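Local atomic coordinates of putative NADH-depentdent flavin oxidoreductase (Cupriavidus metallidurans, PDB entry 5OCS), a protein that probably acts as an FMN-dependent, NAD(P)H-oxidising ene-reductase of the Old Yellow Enzyme family. Residues 345-349 / 350-354. Numbering follows the deposited sequence.
Sequences VNAPK and QYWRS. With FMN (flavin mononucleotide), chain H.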
loop_
_atom_site.group_PDB
_atom_site.type_symbol
_atom_site.label_atom_id
_atom_site.label_comp_id
_atom_site.label_asym_id
_atom_site.label_seq_id
_atom_site.Cartn_x
_atom_site.Cartn_y
_atom_site.Cartn_z
ATOM N N VAL D 345 -4.688 1.694 -16.558
ATOM C CA VAL D 345 -3.979 2.451 -15.548
ATOM C C VAL D 345 -2.534 1.993 -15.548
ATOM O O VAL D 345 -2.241 0.879 -15.965
ATOM C CB VAL D 345 -4.494 2.219 -14.109
ATOM C CG1 VAL D 345 -5.681 3.118 -13.774
ATOM C CG2 VAL D 345 -4.792 0.733 -13.856
ATOM N N ASN D 346 -1.663 2.862 -15.057
ATOM C CA ASN D 346 -0.287 2.502 -14.741
ATOM C C ASN D 346 -0.240 1.798 -13.418
ATOM O O ASN D 346 -0.657 2.360 -12.419
ATOM C CB ASN D 346 0.547 3.751 -14.562
ATOM C CG ASN D 346 0.851 4.400 -15.841
ATOM O OD1 ASN D 346 1.684 3.924 -16.582
ATOM N ND2 ASN D 346 0.174 5.509 -16.125
ATOM N N ALA D 347 0.238 0.566 -13.419
ATOM C CA ALA D 347 0.397 -0.186 -12.196
ATOM C C ALA D 347 1.865 -0.660 -12.193
ATOM O O ALA D 347 2.456 -0.884 -13.245
ATOM C CB ALA D 347 -0.565 -1.375 -12.118
ATOM N N PRO D 348 2.434 -0.777 -10.989
ATOM C CA PRO D 348 3.800 -1.266 -10.932
ATOM C C PRO D 348 3.871 -2.693 -11.462
ATOM O O PRO D 348 2.975 -3.507 -11.167
ATOM C CB PRO D 348 4.116 -1.230 -9.436
ATOM C CG PRO D 348 2.829 -1.246 -8.747
ATOM C CD PRO D 348 1.863 -0.579 -9.657
ATOM N N LYS D 349 4.951 -2.993 -12.183
ATOM C CA LYS D 349 5.158 -4.330 -12.766
ATOM C C LYS D 349 5.060 -5.440 -11.746
ATOM O O LYS D 349 4.694 -6.561 -12.079
ATOM C CB LYS D 349 6.527 -4.399 -13.467
ATOM C CG LYS D 349 7.734 -4.137 -12.540
ATOM C CD LYS D 349 9.016 -3.719 -13.278
ATOM C CE LYS D 349 10.062 -3.232 -12.294
ATOM N NZ LYS D 349 11.251 -2.697 -13.001
ATOM N N GLN D 350 5.464 -5.163 -10.497
ATOM C CA GLN D 350 5.409 -6.188 -9.435
ATOM C C GLN D 350 3.989 -6.728 -9.185
ATOM O O GLN D 350 3.811 -7.828 -8.617
ATOM C CB GLN D 350 5.942 -5.676 -8.105
ATOM C CG GLN D 350 7.413 -5.311 -8.040
ATOM C CD GLN D 350 7.772 -3.900 -8.556
ATOM O OE1 GLN D 350 6.974 -3.205 -9.217
ATOM N NE2 GLN D 350 9.024 -3.513 -8.339
ATOM N N TYR D 351 2.969 -5.941 -9.584
ATOM C CA TYR D 351 1.581 -6.274 -9.349
ATOM C C TYR D 351 0.796 -6.579 -10.615
ATOM O O TYR D 351 -0.416 -6.805 -10.554
ATOM C CB TYR D 351 0.908 -5.114 -8.623
ATOM C CG TYR D 351 1.367 -4.813 -7.230
ATOM C CD1 TYR D 351 2.137 -5.699 -6.492
ATOM C CD2 TYR D 351 1.022 -3.596 -6.648
ATOM C CE1 TYR D 351 2.513 -5.417 -5.195
ATOM C CE2 TYR D 351 1.404 -3.269 -5.357
ATOM C CZ TYR D 351 2.137 -4.196 -4.622
ATOM O OH TYR D 351 2.501 -3.870 -3.332
ATOM N N TRP D 352 1.475 -6.693 -11.741
ATOM C CA TRP D 352 0.772 -6.942 -13.018
ATOM C C TRP D 352 -0.039 -8.276 -13.064
ATOM O O TRP D 352 -1.097 -8.378 -13.719
ATOM C CB TRP D 352 1.754 -6.875 -14.154
ATOM C CG TRP D 352 2.143 -5.524 -14.595
ATOM C CD1 TRP D 352 1.569 -4.317 -14.263
ATOM C CD2 TRP D 352 3.183 -5.223 -15.506
ATOM N NE1 TRP D 352 2.202 -3.298 -14.940
ATOM C CE2 TRP D 352 3.193 -3.832 -15.702
ATOM C CE3 TRP D 352 4.121 -5.999 -16.196
ATOM C CZ2 TRP D 352 4.117 -3.205 -16.553
ATOM C CZ3 TRP D 352 5.022 -5.373 -17.031
ATOM C CH2 TRP D 352 5.014 -4.006 -17.210
ATOM N N ARG D 353 0.394 -9.253 -12.300
ATOM C CA ARG D 353 -0.313 -10.548 -12.234
ATOM C C ARG D 353 -1.572 -10.511 -11.394
ATOM O O ARG D 353 -2.310 -11.482 -11.397
ATOM C CB ARG D 353 0.629 -11.653 -11.721
ATOM C CG ARG D 353 1.759 -11.907 -12.678
ATOM C CD ARG D 353 3.003 -12.449 -11.999
ATOM N NE ARG D 353 2.841 -13.793 -11.438
ATOM C CZ ARG D 353 3.795 -14.437 -10.767
ATOM N NH1 ARG D 353 4.989 -13.864 -10.575
ATOM N NH2 ARG D 353 3.552 -15.660 -10.269
ATOM N N SER D 354 -1.835 -9.409 -10.703
ATOM C CA SER D 354 -3.030 -9.283 -9.877
ATOM C C SER D 354 -4.341 -9.119 -10.612
ATOM O O SER D 354 -5.386 -9.174 -9.971
ATOM C CB SER D 354 -2.883 -8.081 -8.939
ATOM O OG SER D 354 -2.990 -6.860 -9.600
HETATM N N1 FMN H . 4.170 -18.970 -4.291
HETATM C C2 FMN H . 5.233 -19.277 -3.458
HETATM O O2 FMN H . 5.173 -20.402 -2.875
HETATM N N3 FMN H . 6.271 -18.452 -3.226
HETATM C C4 FMN H . 6.353 -17.265 -3.781
HETATM O O4 FMN H . 7.253 -16.489 -3.519
HETATM C C4A FMN H . 5.321 -16.871 -4.739
HETATM N N5 FMN H . 5.423 -15.687 -5.390
HETATM C C5A FMN H . 4.340 -15.230 -6.138
HETATM C C6 FMN H . 4.377 -13.951 -6.710
HETATM C C7 FMN H . 3.318 -13.485 -7.465
HETATM C C7M FMN H . 3.384 -12.117 -8.095
HETATM C C8 FMN H . 2.163 -14.376 -7.649
HETATM C C8M FMN H . 0.977 -13.961 -8.488
HETATM C C9 FMN H . 2.105 -15.633 -7.080
HETATM C C9A FMN H . 3.144 -16.102 -6.301
HETATM N N10 FMN H . 3.107 -17.390 -5.720
HETATM C C10 FMN H . 4.194 -17.770 -4.892
HETATM C "C1'" FMN H . 1.965 -18.246 -5.812
HETATM C "C2'" FMN H . 0.964 -17.652 -4.786
HETATM O "O2'" FMN H . 1.452 -17.778 -3.424
HETATM C "C3'" FMN H . -0.403 -18.370 -4.869
HETATM O "O3'" FMN H . -0.218 -19.742 -4.467
HETATM C "C4'" FMN H . -1.004 -18.317 -6.278
HETATM O "O4'" FMN H . -0.912 -17.000 -6.828
HETATM C "C5'" FMN H . -2.456 -18.766 -6.249
HETATM O "O5'" FMN H . -3.244 -18.002 -5.343
HETATM P P FMN H . -4.105 -16.734 -5.806
HETATM O O1P FMN H . -3.170 -15.719 -6.467
HETATM O O2P FMN H . -5.072 -17.354 -6.778
HETATM O O3P FMN H . -4.720 -16.330 -4.497
HETATM O O HOH W 1 1.254 -0.461 -15.986
#
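Trp352 folds back over the chain that leads into its own 3-10 turn, laying one face of the indole on the backbone of Lys349. The CA of Lys349 stands 3.5 Å from the centroid of the five-membered ring and only 11° off its normal, a CH-pi contact. With CG beside the backbone N (chi1 -79°), the indole is directed back to Ala347. There NE1 of Trp352 makes a weak, bent hydrogen bond to Ala347 O (3.0 Å). A water accepts from both Trp352 NE1 and Ala347 N, so the indole N-H is shared between two acceptors.

This 3-10 turn follows the closed eight-stranded TIM barrel and helix 333-341, and it packs against the second subunit, carrying Arg353 to the flavin site there. The Arg353 guanidinium lies with one face over the dimethylbenzene end of an FMN bound by Arg231 and Gln100 of the second subunit, its NH2 3.2 Å from FMN C8. Tyr351 OH hydrogen-bonds to His41 of the second subunit and Gln350 NE2 to Ser28 of that subunit.

Pro348 contributes both backbone and ring to the turn: its O takes the N-H of Tyr351 at 2.9 Å, while its CG meets Tyr351 CD2 at 3.6 Å, the pyrrolidine lying obliquely against the phenol ring. The i to i+3 pattern recurs from Trp352 N to Lys349 O, and Tyr351 O receives both the N-H and the hydroxyl of Ser354, the latter at 2.7 Å. Whereas Lys349 CA is packed under the indole, its side chain beyond CB forms the looser side, running extended past the bent Gln350 side chain, and the residue is solvent-exposed despite packing on Trp114 of the second subunit.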